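Local coordinates for protein putative O-acetylhomoserine (Thiol)-lyase (PDB 4OC9) that binds pyridoxal 5'-phosphate and probably makes homocysteine from O-acetylhomoserine and sulfide, at residues R56-P60 against T61-L65; S259-V262 against I263-L267; A290-I293 against E294-Q298. One frame throughout, in Å; residues are numbered along the deposited sequence.

Contact 1. Residues R56-P60 against T61-L65; sequences RLSNP and TSDVL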
# COMPACT_ATOMS: atom_id res chain seq x y z
N ARG D 56 8.03 13.88 7.61
CA ARG D 56 9.47 13.58 7.66
C ARG D 56 9.92 13.48 9.12
O ARG D 56 10.87 12.78 9.42
CB ARG D 56 10.30 14.60 6.88
CG ARG D 56 11.79 14.64 7.23
CD ARG D 56 12.65 15.38 6.24
NE ARG D 56 12.03 16.52 5.58
CZ ARG D 56 11.98 17.79 5.97
NH1 ARG D 56 12.46 18.16 7.15
NH2 ARG D 56 11.39 18.67 5.18
N LEU D 57 9.22 14.18 10.02
CA LEU D 57 9.53 14.17 11.46
C LEU D 57 8.77 13.07 12.19
O LEU D 57 9.35 12.33 12.95
CB LEU D 57 9.13 15.49 12.11
CG LEU D 57 9.58 16.77 11.41
CD1 LEU D 57 9.40 17.91 12.39
CD2 LEU D 57 11.03 16.65 11.05
N SER D 58 7.44 13.02 11.98
CA SER D 58 6.64 12.01 12.62
C SER D 58 5.33 11.83 11.85
O SER D 58 4.84 12.76 11.20
CB SER D 58 6.31 12.36 14.06
OG SER D 58 5.41 13.47 14.11
N ASN D 59 4.77 10.63 12.00
CA ASN D 59 3.51 10.22 11.39
C ASN D 59 2.73 9.36 12.41
O ASN D 59 3.33 8.54 13.10
CB ASN D 59 3.84 9.49 10.10
CG ASN D 59 2.63 8.92 9.39
OD1 ASN D 59 1.93 8.03 9.91
ND2 ASN D 59 2.46 9.32 8.13
N PRO D 60 1.41 9.54 12.52
CA PRO D 60 0.62 8.79 13.49
C PRO D 60 0.71 7.27 13.35
O PRO D 60 0.76 6.58 14.37
CB PRO D 60 -0.82 9.26 13.25
CG PRO D 60 -0.69 10.53 12.48
CD PRO D 60 0.57 10.43 11.69
N THR D 61 0.80 6.75 12.13
CA THR D 61 0.92 5.31 11.94
C THR D 61 2.22 4.88 12.57
O THR D 61 2.25 4.01 13.45
CB THR D 61 0.87 4.89 10.45
OG1 THR D 61 -0.36 5.30 9.87
CG2 THR D 61 1.01 3.40 10.30
N SER D 62 3.32 5.52 12.17
CA SER D 62 4.65 5.19 12.74
C SER D 62 4.78 5.50 14.25
O SER D 62 5.55 4.86 14.95
CB SER D 62 5.77 5.77 11.92
OG SER D 62 5.61 7.15 11.74
N ASP D 63 3.99 6.44 14.77
CA ASP D 63 4.03 6.76 16.21
C ASP D 63 3.52 5.57 17.04
O ASP D 63 4.06 5.27 18.10
CB ASP D 63 3.21 8.00 16.56
CG ASP D 63 3.83 9.28 16.00
OD1 ASP D 63 5.01 9.25 15.58
OD2 ASP D 63 3.14 10.31 16.02
N VAL D 64 2.45 4.93 16.54
CA VAL D 64 1.88 3.78 17.24
C VAL D 64 2.96 2.69 17.32
O VAL D 64 3.19 2.10 18.38
CB VAL D 64 0.65 3.21 16.56
CG1 VAL D 64 0.18 1.96 17.30
CG2 VAL D 64 -0.46 4.24 16.49
N LEU D 65 3.67 2.49 16.21
CA LEU D 65 4.74 1.50 16.12
C LEU D 65 5.84 1.80 17.13
O LEU D 65 6.30 0.93 17.86
CB LEU D 65 5.33 1.49 14.71
CG LEU D 65 6.49 0.53 14.43
CD1 LEU D 65 6.15 -0.94 14.74
CD2 LEU D 65 6.94 0.66 13.00
O HOH W 1 6.58 8.76 13.40
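Asn59 caps the start of helix 60-73 with its side chain. Its OD1 accepts from Thr61 N at 2.8 Å, in the plane of the amide carbonyl. The N-H...O angle of 141° shows a bent bond. CG stands anti to the backbone N (chi1 176°), which carries the amide forward beside Thr61, and the two side chains run the same way.

The backbone oxygen of Asn59 opens the helical ladder. Asp63 N donates to Asn59 O at 2.8 Å. Val64 N follows with a bond to Pro60 O at 3.2 Å.

A water closes the other flank of the cap. It accepts from Asn59 N at 3.0 Å and donates to Asp63 OD1 at 2.7 Å. Ser62 OG lies 2.5 Å from the same water, and also 3.0 Å from Asn59 O. Its chi1 of 54° turns the hydroxyl back between its own N and carbonyl carbon, toward Asn59.

The second shell fixes the cap. Asn59 ND2 donates to Tyr28 O, which sets the rotation of the amide. Thr61 OG1 is bonded to Pro26 O and Tyr28 N. From helix 276-309, Trp280 touches Thr61 and Ala279 touches Ser62. The cap joins helix 60-73 to the loop whose Arg56 reaches the pyridoxyl-lysine of the second subunit.

The chemistry is that of an Asn N-cap followed by proline at the first helical position. Pro60 has no N-H to satisfy, and Thr61 N is met by the amide. The Asp63 carboxylate sits in the first turn, where its negative charge would probably suit the helix dipole.

Contact 2. Residues S259-V262 against I263-L267; sequences SIRV and IITWL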
# COMPACT_ATOMS: atom_id res chain seq x y z
N SER D 259 15.41 10.98 22.29
CA SER D 259 14.45 10.80 21.20
C SER D 259 14.09 12.16 20.57
O SER D 259 13.94 12.26 19.34
CB SER D 259 13.19 10.07 21.70
OG SER D 259 13.52 8.76 22.13
N ILE D 260 13.95 13.19 21.40
CA ILE D 260 13.62 14.51 20.89
C ILE D 260 14.68 14.98 19.92
O ILE D 260 14.36 15.51 18.86
CB ILE D 260 13.47 15.56 22.01
CG1 ILE D 260 12.21 15.29 22.85
CG2 ILE D 260 13.37 16.96 21.45
CD1 ILE D 260 10.88 15.29 22.09
N ARG D 261 15.95 14.77 20.26
CA ARG D 261 16.98 15.23 19.36
C ARG D 261 16.91 14.44 18.05
O ARG D 261 17.08 14.99 16.98
CB ARG D 261 18.38 15.26 20.01
CG ARG D 261 19.32 16.10 19.15
CD ARG D 261 20.62 16.63 19.80
NE ARG D 261 21.76 15.77 19.72
CZ ARG D 261 22.83 15.93 18.94
NH1 ARG D 261 23.04 17.00 18.16
NH2 ARG D 261 23.77 15.02 19.01
N VAL D 262 16.65 13.14 18.14
CA VAL D 262 16.56 12.32 16.93
C VAL D 262 15.51 12.93 15.98
O VAL D 262 15.69 12.95 14.76
CB VAL D 262 16.14 10.87 17.24
CG1 VAL D 262 15.91 10.10 15.95
CG2 VAL D 262 17.18 10.16 18.10
N ILE D 263 14.42 13.41 16.54
CA ILE D 263 13.37 13.98 15.74
C ILE D 263 13.65 15.37 15.20
O ILE D 263 13.65 15.59 13.96
CB ILE D 263 12.05 14.06 16.51
CG1 ILE D 263 11.55 12.67 16.87
CG2 ILE D 263 11.01 14.77 15.66
CD1 ILE D 263 10.29 12.64 17.70
N ILE D 264 13.87 16.32 16.10
CA ILE D 264 14.09 17.71 15.70
C ILE D 264 15.40 17.98 14.94
O ILE D 264 15.54 19.02 14.30
CB ILE D 264 13.97 18.68 16.88
CG1 ILE D 264 15.14 18.55 17.86
CG2 ILE D 264 12.61 18.50 17.53
CD1 ILE D 264 15.10 19.56 18.99
N THR D 265 16.34 17.05 15.03
CA THR D 265 17.59 17.24 14.34
C THR D 265 17.90 16.20 13.26
O THR D 265 17.92 16.54 12.08
CB THR D 265 18.77 17.31 15.32
OG1 THR D 265 18.54 18.33 16.30
CG2 THR D 265 20.06 17.59 14.58
N TRP D 266 18.04 14.92 13.63
CA TRP D 266 18.39 13.90 12.65
C TRP D 266 17.30 13.56 11.63
O TRP D 266 17.59 13.40 10.44
CB TRP D 266 18.95 12.70 13.35
CG TRP D 266 20.04 13.10 14.34
CD1 TRP D 266 20.01 12.93 15.69
CD2 TRP D 266 21.23 13.84 14.07
NE1 TRP D 266 21.13 13.43 16.25
CE2 TRP D 266 21.90 14.01 15.28
CE3 TRP D 266 21.82 14.34 12.90
CZ2 TRP D 266 23.14 14.68 15.38
CZ3 TRP D 266 23.05 14.99 12.99
CH2 TRP D 266 23.70 15.15 14.23
N LEU D 267 16.06 13.39 12.06
CA LEU D 267 15.00 13.13 11.10
C LEU D 267 14.72 14.40 10.32
O LEU D 267 14.67 14.37 9.10
CB LEU D 267 13.68 12.65 11.75
CG LEU D 267 13.60 11.19 12.13
CD1 LEU D 267 12.37 10.87 12.97
CD2 LEU D 267 13.61 10.36 10.84
O HOH W 2 21.47 19.10 17.18
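Arg261 and Trp266 carry this contact, five residues apart on helix 257-270. The guanidinium of Arg261 presents a face to the NE1-CZ2 side of the indole. Trp266 NE1 lies 4.0 Å from Arg261 CZ, over the centre of that face, and Trp266 CZ2 is 3.6 Å from Arg261 NH1. The two planes are steeply turned, 72° apart, and NH2 comes at the edge of the indole. This is not a parallel stack. The Arg261 chain leaves with CG anti to the backbone N (chi1 -165°) and bends at chi3 (89°), which brings its end round to the tryptophan.

Thr265 lies next to both. Its CG2 lies over one face of the Trp266 ring, and its OG1 is 3.7 Å from Arg261 CG. A water accepts from Arg261 NH1 at 2.8 Å and also bonds Thr265 OG1. Farther back along the helix, Ile260 CG2 and Ile264 CD1 meet at 4.0 Å, with the two side chains crossing at a slant.

The backbone widens here into a pi-type turn. Leu267 N donates to Val262 O at 2.8 Å, five residues back. Arg261 O takes Thr265 N at 2.9 Å and a weak bond from Trp266 N.

Asn94, in the loop after helix 84-93, holds both polar ends: its OD1 accepts from Trp266 NE1 and its O from Arg261 NH2. Val262 and Leu267 pack on Tyr90 of helix 84-93. Ser259, Val262 and Ile263 rest against strand 77-81, an outer strand of the seven-stranded sheet within this chain.

Contact 3. Residues A290-I293 against E294-Q298; sequences AVRI and EKHSQ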
# COMPACT_ATOMS: atom_id res chain seq x y z
N ALA D 290 5.45 -12.63 18.63
CA ALA D 290 5.55 -13.56 19.75
C ALA D 290 5.31 -15.00 19.33
O ALA D 290 6.05 -15.90 19.75
CB ALA D 290 4.62 -13.17 20.87
N VAL D 291 4.29 -15.24 18.53
CA VAL D 291 4.04 -16.62 18.11
C VAL D 291 5.09 -17.06 17.07
O VAL D 291 5.63 -18.17 17.15
CB VAL D 291 2.60 -16.86 17.59
CG1 VAL D 291 1.59 -16.57 18.69
CG2 VAL D 291 2.29 -16.02 16.39
N ARG D 292 5.40 -16.20 16.13
CA ARG D 292 6.39 -16.53 15.11
C ARG D 292 7.80 -16.84 15.62
O ARG D 292 8.37 -17.84 15.22
CB ARG D 292 6.52 -15.41 14.07
CG ARG D 292 5.27 -15.24 13.26
CD ARG D 292 5.35 -14.17 12.17
NE ARG D 292 5.54 -12.82 12.65
CZ ARG D 292 6.70 -12.19 12.79
NH1 ARG D 292 7.85 -12.78 12.48
NH2 ARG D 292 6.72 -10.95 13.23
N ILE D 293 8.34 -16.01 16.51
CA ILE D 293 9.68 -16.23 16.99
C ILE D 293 9.84 -17.59 17.68
O ILE D 293 10.92 -18.17 17.67
CB ILE D 293 10.17 -15.07 17.88
CG1 ILE D 293 11.68 -15.05 17.96
CG2 ILE D 293 9.48 -15.07 19.23
CD1 ILE D 293 12.36 -14.79 16.62
N GLU D 294 8.80 -18.09 18.32
CA GLU D 294 8.87 -19.40 18.97
C GLU D 294 9.03 -20.50 17.92
O GLU D 294 9.83 -21.41 18.12
CB GLU D 294 7.68 -19.67 19.89
CG GLU D 294 7.63 -18.68 21.07
CD GLU D 294 6.61 -19.03 22.16
OE1 GLU D 294 5.91 -20.06 22.03
OE2 GLU D 294 6.56 -18.29 23.17
N LYS D 295 8.29 -20.42 16.81
CA LYS D 295 8.40 -21.43 15.75
C LYS D 295 9.80 -21.32 15.14
O LYS D 295 10.46 -22.32 14.85
CB LYS D 295 7.37 -21.22 14.65
CG LYS D 295 7.41 -22.27 13.55
CD LYS D 295 6.99 -23.63 14.08
CE LYS D 295 7.05 -24.75 13.03
NZ LYS D 295 6.17 -24.62 11.85
N HIS D 296 10.23 -20.10 14.86
CA HIS D 296 11.55 -19.92 14.30
C HIS D 296 12.57 -20.63 15.20
O HIS D 296 13.48 -21.30 14.70
CB HIS D 296 11.99 -18.46 14.20
CG HIS D 296 11.34 -17.66 13.12
ND1 HIS D 296 11.74 -17.74 11.80
CD2 HIS D 296 10.49 -16.61 13.18
CE1 HIS D 296 11.07 -16.87 11.09
NE2 HIS D 296 10.30 -16.18 11.90
N SER D 297 12.42 -20.41 16.51
CA SER D 297 13.34 -20.98 17.51
C SER D 297 13.28 -22.49 17.57
O SER D 297 14.30 -23.15 17.59
CB SER D 297 13.09 -20.34 18.87
OG SER D 297 13.36 -18.93 18.84
N GLN D 298 12.09 -23.02 17.64
CA GLN D 298 11.90 -24.46 17.69
C GLN D 298 12.52 -25.10 16.42
O GLN D 298 13.23 -26.11 16.52
CB GLN D 298 10.41 -24.81 17.79
CG GLN D 298 9.77 -24.35 19.10
CD GLN D 298 8.24 -24.40 19.08
OE1 GLN D 298 7.61 -24.22 18.03
NE2 GLN D 298 7.64 -24.55 20.25
O HOH W 3 7.17 -15.30 22.75
O HOH W 4 8.16 -14.73 10.83
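Ser297 and Ile293 meet through a doubly used carbonyl on helix 276-309. Ile293 O accepts from Ser297 N at 2.9 Å and from Ser297 OG at 2.8 Å. The two donors reach it from opposite faces of the carbonyl plane. The serine hydroxyl stands beside its own backbone N (chi1 -63°), which lets it fold back one turn to the same oxygen. OG has a further, weak bond from Ser340 N.

His296 N donates to Arg292 O at 2.9 Å with a nearly straight N-H...O angle of 173°. Glu294 N gives Val291 O only a weak bond, at 3.4 Å. The imidazole of His296 swings back over this turn. Its CD2 is 3.2 Å from Arg292 O, and Ile293 CA lies at the edge of the ring, in its plane.

The far end of the imidazole is linked to Arg292 by water. NE2 of His296 is 2.8 Å from the water, which accepts from Arg292 NH1 at 2.6 Å. His296 ND1 is bonded to Ile406 O, so both ring nitrogens have polar partners. All three guanidinium nitrogens of Arg292 are engaged as well: NE with Thr288 OG1, NH2 with Gly285 O, and NH1 with Tyr207 O besides the water. Tyr207 also meets the His296 ring edge to face.

Glu294 extends alongside the helix and lays CG 3.5 Å from Ala290 O. Lys295 NZ turns away to Leu408 O. Val291 and Lys295 pack against Lys295 and Val291 of the fourth subunit, so this face joins two subunits.

The motif is an alpha-helical turn with a serine hydroxyl bonded back to the carbonyl four residues earlier. It lies in the long helix 276-309. Through Arg292 and His296 that helix is tied to Tyr207, next to Lys206, which carries the pyridoxal phosphate in this crystal.

Contacts 1 and 2 are neighbours, with centres 13 Å apart. They touch directly: Leu57 O lies 3.4 Å from Leu267 CD1, and Arg56 CG lies 3.4 Å from Leu267 O. Contact 3 stands apart, its centre 28 Å from that of contact 1 and 34 Å from that of contact 2. Contacts 2 and 3 fall on opposite sides of the chain's centre, although their helices follow each other in the chain. Helix 276-309 still connects contacts 1 and 3, because its early residues pack on 61-65. Two contacts have links to the cofactor region. Arg56 NH2 of contact 1 bonds the pyridoxyl-lysine and Tyr109 of the second subunit. Arg292 of contact 3 bonds Tyr207 O within its own chain.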